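Local structure of telomere length regulator taz1 (Schizosaccharomyces pombe, 4ZMK) at residues S39-L43 with S44-S48. The protein binds double-stranded telomeric DNA and regulates telomere length and function in fission yeast, this chain being the domain through which it dimerises. Residues are numbered along the deposited sequence; the frame is centred on the assembly and turned at random.
Sequences SADNL and SETVS
Ser44 follows Leu43, the N-cap residue, as the first residue of helix 44-70, and it packs against Asn42 of the second subunit. One turn into the helix its carbonyl oxygen accepts from the Ser48 amide. Glu45 curls back beside the turn, with OE1 4.2 Å from CB of Leu43. Thr46 carries the polar side of the contact. Its OG1 lies 2.8 Å from OD1 of Asp41 and can donate to it, although the hydroxyl proton has another acceptor within reach. A water joins the two side chains a second time, donating to OD2 of Asp41 and lying 2.5 Å from Thr46 OG1. The carboxylate also turns back on the loop that carries it: with CG set between the backbone N and carbonyl carbon (chi1 62°), OD1 of Asp41 presents its anti lone pair to the backbone N of Leu43 at 3.1 Å. With an alanine here the Leu43 amide would probably lose its side-chain acceptor and the Thr46 hydroxyl a possible one, and the water its link to the loop. Val47, buried, donates its backbone N to the carbonyl O of Leu43 at 2.9 Å. Its CG2 methyl lies 3.3 Å from the same Leu43 O, in van der Waals contact; on the dimer side Val47 packs against Val47 of the second subunit. An Asx turn at Asp41 thus runs into the N-cap residue Leu43 in the short loop of a helical hairpin, joining helices 20-40 and 44-70 of the dimerisation domain at a surface where the two subunits meet.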
ATOM      1  N   SER A  39       1.254  -5.513 -14.062  1.00 24.91           N
ATOM      2  CA  SER A  39       1.493  -6.864 -14.552  1.00 26.25           C
ATOM      3  C   SER A  39       1.135  -6.982 -16.017  1.00 32.68           C
ATOM      4  O   SER A  39       1.597  -7.886 -16.709  1.00 39.16           O
ATOM      5  CB  SER A  39       0.688  -7.883 -13.746  1.00 30.07           C
ATOM      6  OG  SER A  39       1.122  -7.934 -12.400  1.00 34.76           O
ATOM      7  N   ALA A  40       0.290  -6.072 -16.478  1.00 42.86           N
ATOM      8  CA  ALA A  40      -0.184  -6.091 -17.854  1.00 55.77           C
ATOM      9  C   ALA A  40       0.885  -5.596 -18.820  1.00 65.42           C
ATOM     10  O   ALA A  40       1.321  -6.324 -19.709  1.00 81.34           O
ATOM     11  CB  ALA A  40      -1.446  -5.247 -17.986  1.00 58.77           C
ATOM     12  N   ASP A  41       1.308  -4.352 -18.635  1.00 60.81           N
ATOM     13  CA  ASP A  41       2.199  -3.692 -19.579  1.00 56.20           C
ATOM     14  C   ASP A  41       2.953  -2.548 -18.914  1.00 48.72           C
ATOM     15  O   ASP A  41       2.651  -2.174 -17.774  1.00 47.54           O
ATOM     16  CB  ASP A  41       1.406  -3.162 -20.769  1.00 57.27           C
ATOM     17  CG  ASP A  41       0.386  -2.117 -20.363  1.00 52.85           C
ATOM     18  OD1 ASP A  41       0.703  -0.914 -20.428  1.00 49.95           O
ATOM     19  OD2 ASP A  41      -0.736  -2.499 -19.974  1.00 54.74           O
ATOM     20  N   ASN A  42       3.930  -1.993 -19.627  1.00 40.67           N
ATOM     21  CA  ASN A  42       4.722  -0.896 -19.089  1.00 38.16           C
ATOM     22  C   ASN A  42       4.593   0.374 -19.914  1.00 39.38           C
ATOM     23  O   ASN A  42       5.508   1.195 -19.944  1.00 43.58           O
ATOM     24  CB  ASN A  42       6.199  -1.294 -18.965  1.00 43.04           C
ATOM     25  CG  ASN A  42       6.537  -2.544 -19.743  1.00 51.97           C
ATOM     26  OD1 ASN A  42       6.862  -2.473 -20.931  1.00 59.63           O
ATOM     27  ND2 ASN A  42       6.476  -3.700 -19.076  1.00 43.93           N
ATOM     28  N   LEU A  43       3.452   0.526 -20.582  1.00 35.53           N
ATOM     29  CA  LEU A  43       3.107   1.794 -21.211  1.00 28.38           C
ATOM     30  C   LEU A  43       3.118   2.904 -20.190  1.00 26.62           C
ATOM     31  O   LEU A  43       2.783   2.698 -19.023  1.00 25.03           O
ATOM     32  CB  LEU A  43       1.736   1.736 -21.862  1.00 31.25           C
ATOM     33  CG  LEU A  43       1.639   0.864 -23.103  1.00 43.01           C
ATOM     34  CD1 LEU A  43       0.193   0.789 -23.560  1.00 51.15           C
ATOM     35  CD2 LEU A  43       2.531   1.431 -24.189  1.00 44.72           C
ATOM     36  N   SER A  44       3.513   4.082 -20.639  1.00 27.66           N
ATOM     37  CA  SER A  44       3.586   5.238 -19.782  1.00 26.47           C
ATOM     38  C   SER A  44       2.248   5.501 -19.075  1.00 25.15           C
ATOM     39  O   SER A  44       2.223   5.758 -17.874  1.00 29.19           O
ATOM     40  CB  SER A  44       4.015   6.449 -20.605  1.00 42.55           C
ATOM     41  OG  SER A  44       4.099   7.606 -19.800  1.00 60.26           O
ATOM     42  N   GLU A  45       1.142   5.413 -19.812  1.00 26.29           N
ATOM     43  CA  GLU A  45      -0.178   5.715 -19.261  1.00 25.53           C
ATOM     44  C   GLU A  45      -0.554   4.740 -18.162  1.00 26.34           C
ATOM     45  O   GLU A  45      -1.116   5.129 -17.148  1.00 26.83           O
ATOM     46  CB  GLU A  45      -1.262   5.692 -20.341  1.00 27.53           C
ATOM     47  CG  GLU A  45      -1.256   6.894 -21.260  1.00 29.69           C
ATOM     48  CD  GLU A  45      -0.333   6.706 -22.460  1.00 42.17           C
ATOM     49  OE1 GLU A  45       0.226   5.593 -22.619  1.00 36.71           O
ATOM     50  OE2 GLU A  45      -0.172   7.669 -23.250  1.00 43.38           O
ATOM     51  N   THR A  46      -0.265   3.470 -18.388  1.00 23.52           N
ATOM     52  CA  THR A  46      -0.496   2.448 -17.389  1.00 21.87           C
ATOM     53  C   THR A  46       0.348   2.716 -16.155  1.00 20.08           C
ATOM     54  O   THR A  46      -0.125   2.602 -15.041  1.00 18.61           O
ATOM     55  CB  THR A  46      -0.174   1.061 -17.953  1.00 27.65           C
ATOM     56  OG1 THR A  46      -1.089   0.762 -19.017  1.00 32.33           O
ATOM     57  CG2 THR A  46      -0.271  -0.002 -16.873  1.00 21.12           C
ATOM     58  N   VAL A  47       1.600   3.093 -16.365  1.00 20.44           N
ATOM     59  CA  VAL A  47       2.520   3.304 -15.263  1.00 19.10           C
ATOM     60  C   VAL A  47       2.111   4.531 -14.481  1.00 18.31           C
ATOM     61  O   VAL A  47       2.216   4.561 -13.262  1.00 18.00           O
ATOM     62  CB  VAL A  47       3.967   3.456 -15.754  1.00 20.39           C
ATOM     63  CG1 VAL A  47       4.862   4.004 -14.649  1.00 19.04           C
ATOM     64  CG2 VAL A  47       4.488   2.120 -16.254  1.00 20.80           C
ATOM     65  N   SER A  48       1.623   5.541 -15.190  1.00 22.83           N
ATOM     66  CA  SER A  48       1.206   6.787 -14.556  1.00 20.20           C
ATOM     67  C   SER A  48      -0.066   6.598 -13.718  1.00 22.07           C
ATOM     68  O   SER A  48      -0.250   7.259 -12.696  1.00 21.00           O
ATOM     69  CB  SER A  48       0.996   7.871 -15.615  1.00 26.09           C
ATOM     70  OG  SER A  48       0.515   9.073 -15.040  1.00 38.01           O
TER
HETATM   71  O   HOH W   1      -3.215  -0.533 -19.215  1.00 28.41           O